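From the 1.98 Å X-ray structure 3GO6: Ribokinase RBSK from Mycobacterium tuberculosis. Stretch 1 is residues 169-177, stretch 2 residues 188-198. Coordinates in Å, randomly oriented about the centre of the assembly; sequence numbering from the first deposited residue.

Stretch 1 (169-177) DAVVMVNAS
Stretch 2 (188-198) DLAAIADVVIA

Residues 188-198 of this ribokinase run from a helix through a short turn into a strand that begins at Val195 and lies parallel to strand 171-175, with axes 4.7 Å apart at closest approach, N-to-C directions 15° apart, and 631 Å² buried in total. In the helical part of the stretch, which continues a helix begun earlier, Leu189 (chi1 t, chi2 p) points sideways at CA-to-CB, but its end comes nearer, CD1 of Leu189 lying 4.0 Å from CG2 of Val174. Ile192 follows (phi/psi -116/-9; chi1 p, chi2 t), its N donating a hydrogen bond to Leu189 O at 3.2 Å. Ala193 turns extended (-62/133) and sets its CB 4.2 Å from Val174 CG2.

Asp194 (-78/-46, chi1 m) points toward the partner strand and extends the ladder with its carboxylate: Val172 N donates to Asp194 OD2 at 2.8 Å and a nearly linear 176°. A water donates to Asp194 OD2 (2.8 Å) and to Ala170 O (2.6 Å), bridging the two residues. Val172 O receives both Asp194 N and Val195 N, each at 3.0 Å; the former is the more bent, 130° against 158°.

From Val195 on, both strands have beta torsions, in the register Met173-Val195, Val174-Val196 and Asn175-Ile197, with CA atoms 4.7 to 4.8 Å apart. As parallel pairing requires, the bonds alternate: Val195 O accepts Val174 N (2.9 Å), Ile197 N donates to Val174 O (2.8 Å), and Ile197 O accepts Ala176 N (2.9 Å). Val174 thus straddles Val196, whose CA lies 3.2 Å from Val174 O in a CA-H...O contact.

Val195 and Ile197 share a face with Met173 (t, t, m), whose CG is 3.9 Å from Val195 CB and whose SD is 3.8 Å from CD1 of Ile197 (m, t). On the opposite face, alongside Val174, Val196 (t) directs CG1 to 3.8 Å from Ala176 CB. Ala198 closes the contact, its CB 4.1 Å from Ala176 CB.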

# COMPACT_ATOMS: atom_id res chain seq x y z
N ASP A 169 -20.68 35.07 -3.46
CA ASP A 169 -19.44 35.85 -3.64
C ASP A 169 -18.25 35.38 -2.79
O ASP A 169 -17.43 36.19 -2.36
CB ASP A 169 -19.69 37.38 -3.53
CG ASP A 169 -18.50 38.23 -4.07
OD1 ASP A 169 -17.93 37.91 -5.15
OD2 ASP A 169 -18.14 39.23 -3.39
N ALA A 170 -18.16 34.07 -2.58
CA ALA A 170 -16.95 33.45 -2.02
C ALA A 170 -15.91 33.24 -3.12
O ALA A 170 -16.27 33.03 -4.29
CB ALA A 170 -17.28 32.13 -1.38
N VAL A 171 -14.64 33.27 -2.75
CA VAL A 171 -13.57 32.90 -3.67
C VAL A 171 -13.67 31.42 -4.10
O VAL A 171 -13.75 30.53 -3.25
CB VAL A 171 -12.18 33.17 -3.05
CG1 VAL A 171 -11.06 32.70 -4.00
CG2 VAL A 171 -12.03 34.64 -2.69
N VAL A 172 -13.65 31.16 -5.40
CA VAL A 172 -13.57 29.80 -5.91
C VAL A 172 -12.10 29.45 -6.17
O VAL A 172 -11.47 29.98 -7.08
CB VAL A 172 -14.43 29.56 -7.17
CG1 VAL A 172 -14.23 28.15 -7.68
CG2 VAL A 172 -15.92 29.81 -6.87
N MET A 173 -11.56 28.54 -5.35
CA MET A 173 -10.16 28.14 -5.44
C MET A 173 -10.08 26.64 -5.69
O MET A 173 -10.60 25.83 -4.90
CB MET A 173 -9.45 28.55 -4.13
CG MET A 173 -7.92 28.28 -4.11
SD MET A 173 -7.12 28.81 -2.57
CE MET A 173 -7.13 30.60 -2.77
N VAL A 174 -9.44 26.27 -6.80
CA VAL A 174 -9.39 24.88 -7.23
C VAL A 174 -7.94 24.42 -7.28
O VAL A 174 -7.09 25.05 -7.92
CB VAL A 174 -10.06 24.67 -8.63
CG1 VAL A 174 -9.98 23.20 -9.09
CG2 VAL A 174 -11.51 25.14 -8.59
N ASN A 175 -7.66 23.34 -6.56
CA ASN A 175 -6.40 22.63 -6.76
C ASN A 175 -6.64 21.65 -7.89
O ASN A 175 -7.34 20.64 -7.70
CB ASN A 175 -5.97 21.93 -5.47
CG ASN A 175 -4.68 21.16 -5.62
OD1 ASN A 175 -3.82 21.49 -6.46
ND2 ASN A 175 -4.54 20.12 -4.83
N ALA A 176 -6.09 21.96 -9.07
CA ALA A 176 -6.35 21.16 -10.27
C ALA A 176 -5.55 19.85 -10.28
O ALA A 176 -4.70 19.64 -11.15
CB ALA A 176 -6.05 21.99 -11.55
N SER A 177 -5.84 18.98 -9.32
CA SER A 177 -5.09 17.75 -9.14
C SER A 177 -6.09 16.69 -8.63
O SER A 177 -6.89 16.98 -7.75
CB SER A 177 -3.98 17.98 -8.11
OG SER A 177 -3.17 16.84 -7.90
N ASP A 188 -16.37 23.63 -17.53
CA ASP A 188 -17.34 24.42 -16.78
C ASP A 188 -16.74 24.96 -15.49
O ASP A 188 -16.99 26.10 -15.12
CB ASP A 188 -18.61 23.61 -16.47
CG ASP A 188 -19.43 23.30 -17.73
OD1 ASP A 188 -19.18 23.92 -18.79
OD2 ASP A 188 -20.33 22.43 -17.66
N LEU A 189 -15.95 24.14 -14.79
CA LEU A 189 -15.28 24.62 -13.58
C LEU A 189 -14.23 25.68 -13.91
O LEU A 189 -14.14 26.70 -13.24
CB LEU A 189 -14.67 23.45 -12.78
CG LEU A 189 -14.04 23.74 -11.40
CD1 LEU A 189 -14.96 24.54 -10.49
CD2 LEU A 189 -13.64 22.43 -10.74
N ALA A 190 -13.45 25.45 -14.97
CA ALA A 190 -12.40 26.40 -15.36
C ALA A 190 -12.98 27.79 -15.71
O ALA A 190 -12.40 28.83 -15.35
CB ALA A 190 -11.57 25.85 -16.51
N ALA A 191 -14.14 27.79 -16.36
CA ALA A 191 -14.85 29.01 -16.77
C ALA A 191 -15.12 29.95 -15.61
O ALA A 191 -15.16 31.17 -15.79
CB ALA A 191 -16.18 28.65 -17.49
N ILE A 192 -15.30 29.40 -14.41
CA ILE A 192 -15.67 30.20 -13.24
C ILE A 192 -14.65 30.27 -12.09
O ILE A 192 -14.84 31.05 -11.16
CB ILE A 192 -17.08 29.79 -12.68
CG1 ILE A 192 -17.09 28.33 -12.19
CG2 ILE A 192 -18.17 29.99 -13.75
CD1 ILE A 192 -18.33 27.96 -11.37
N ALA A 193 -13.59 29.46 -12.12
CA ALA A 193 -12.60 29.48 -11.02
C ALA A 193 -11.92 30.85 -10.90
O ALA A 193 -11.49 31.41 -11.90
CB ALA A 193 -11.52 28.38 -11.23
N ASP A 194 -11.83 31.36 -9.68
CA ASP A 194 -11.09 32.57 -9.37
C ASP A 194 -9.58 32.29 -9.33
O ASP A 194 -8.78 33.05 -9.88
CB ASP A 194 -11.56 33.17 -8.03
CG ASP A 194 -13.01 33.67 -8.07
OD1 ASP A 194 -13.39 34.34 -9.06
OD2 ASP A 194 -13.79 33.38 -7.12
N VAL A 195 -9.21 31.20 -8.65
CA VAL A 195 -7.80 30.84 -8.40
C VAL A 195 -7.67 29.37 -8.71
O VAL A 195 -8.54 28.57 -8.32
CB VAL A 195 -7.42 31.03 -6.88
CG1 VAL A 195 -5.92 30.75 -6.62
CG2 VAL A 195 -7.79 32.41 -6.40
N VAL A 196 -6.61 29.00 -9.45
CA VAL A 196 -6.28 27.61 -9.69
C VAL A 196 -4.86 27.40 -9.23
O VAL A 196 -3.96 28.19 -9.56
CB VAL A 196 -6.45 27.18 -11.16
CG1 VAL A 196 -6.02 25.74 -11.34
CG2 VAL A 196 -7.90 27.32 -11.58
N ILE A 197 -4.66 26.33 -8.45
CA ILE A 197 -3.34 25.94 -7.93
C ILE A 197 -3.02 24.64 -8.59
O ILE A 197 -3.82 23.70 -8.57
CB ILE A 197 -3.36 25.73 -6.39
CG1 ILE A 197 -3.87 27.00 -5.70
CG2 ILE A 197 -1.97 25.30 -5.86
CD1 ILE A 197 -4.38 26.76 -4.25
N ALA A 198 -1.84 24.57 -9.19
CA ALA A 198 -1.44 23.36 -9.91
C ALA A 198 0.06 23.33 -10.09
O ALA A 198 0.68 24.38 -10.15
CB ALA A 198 -2.13 23.30 -11.26
O HOH W 1 -16.47 34.19 -6.62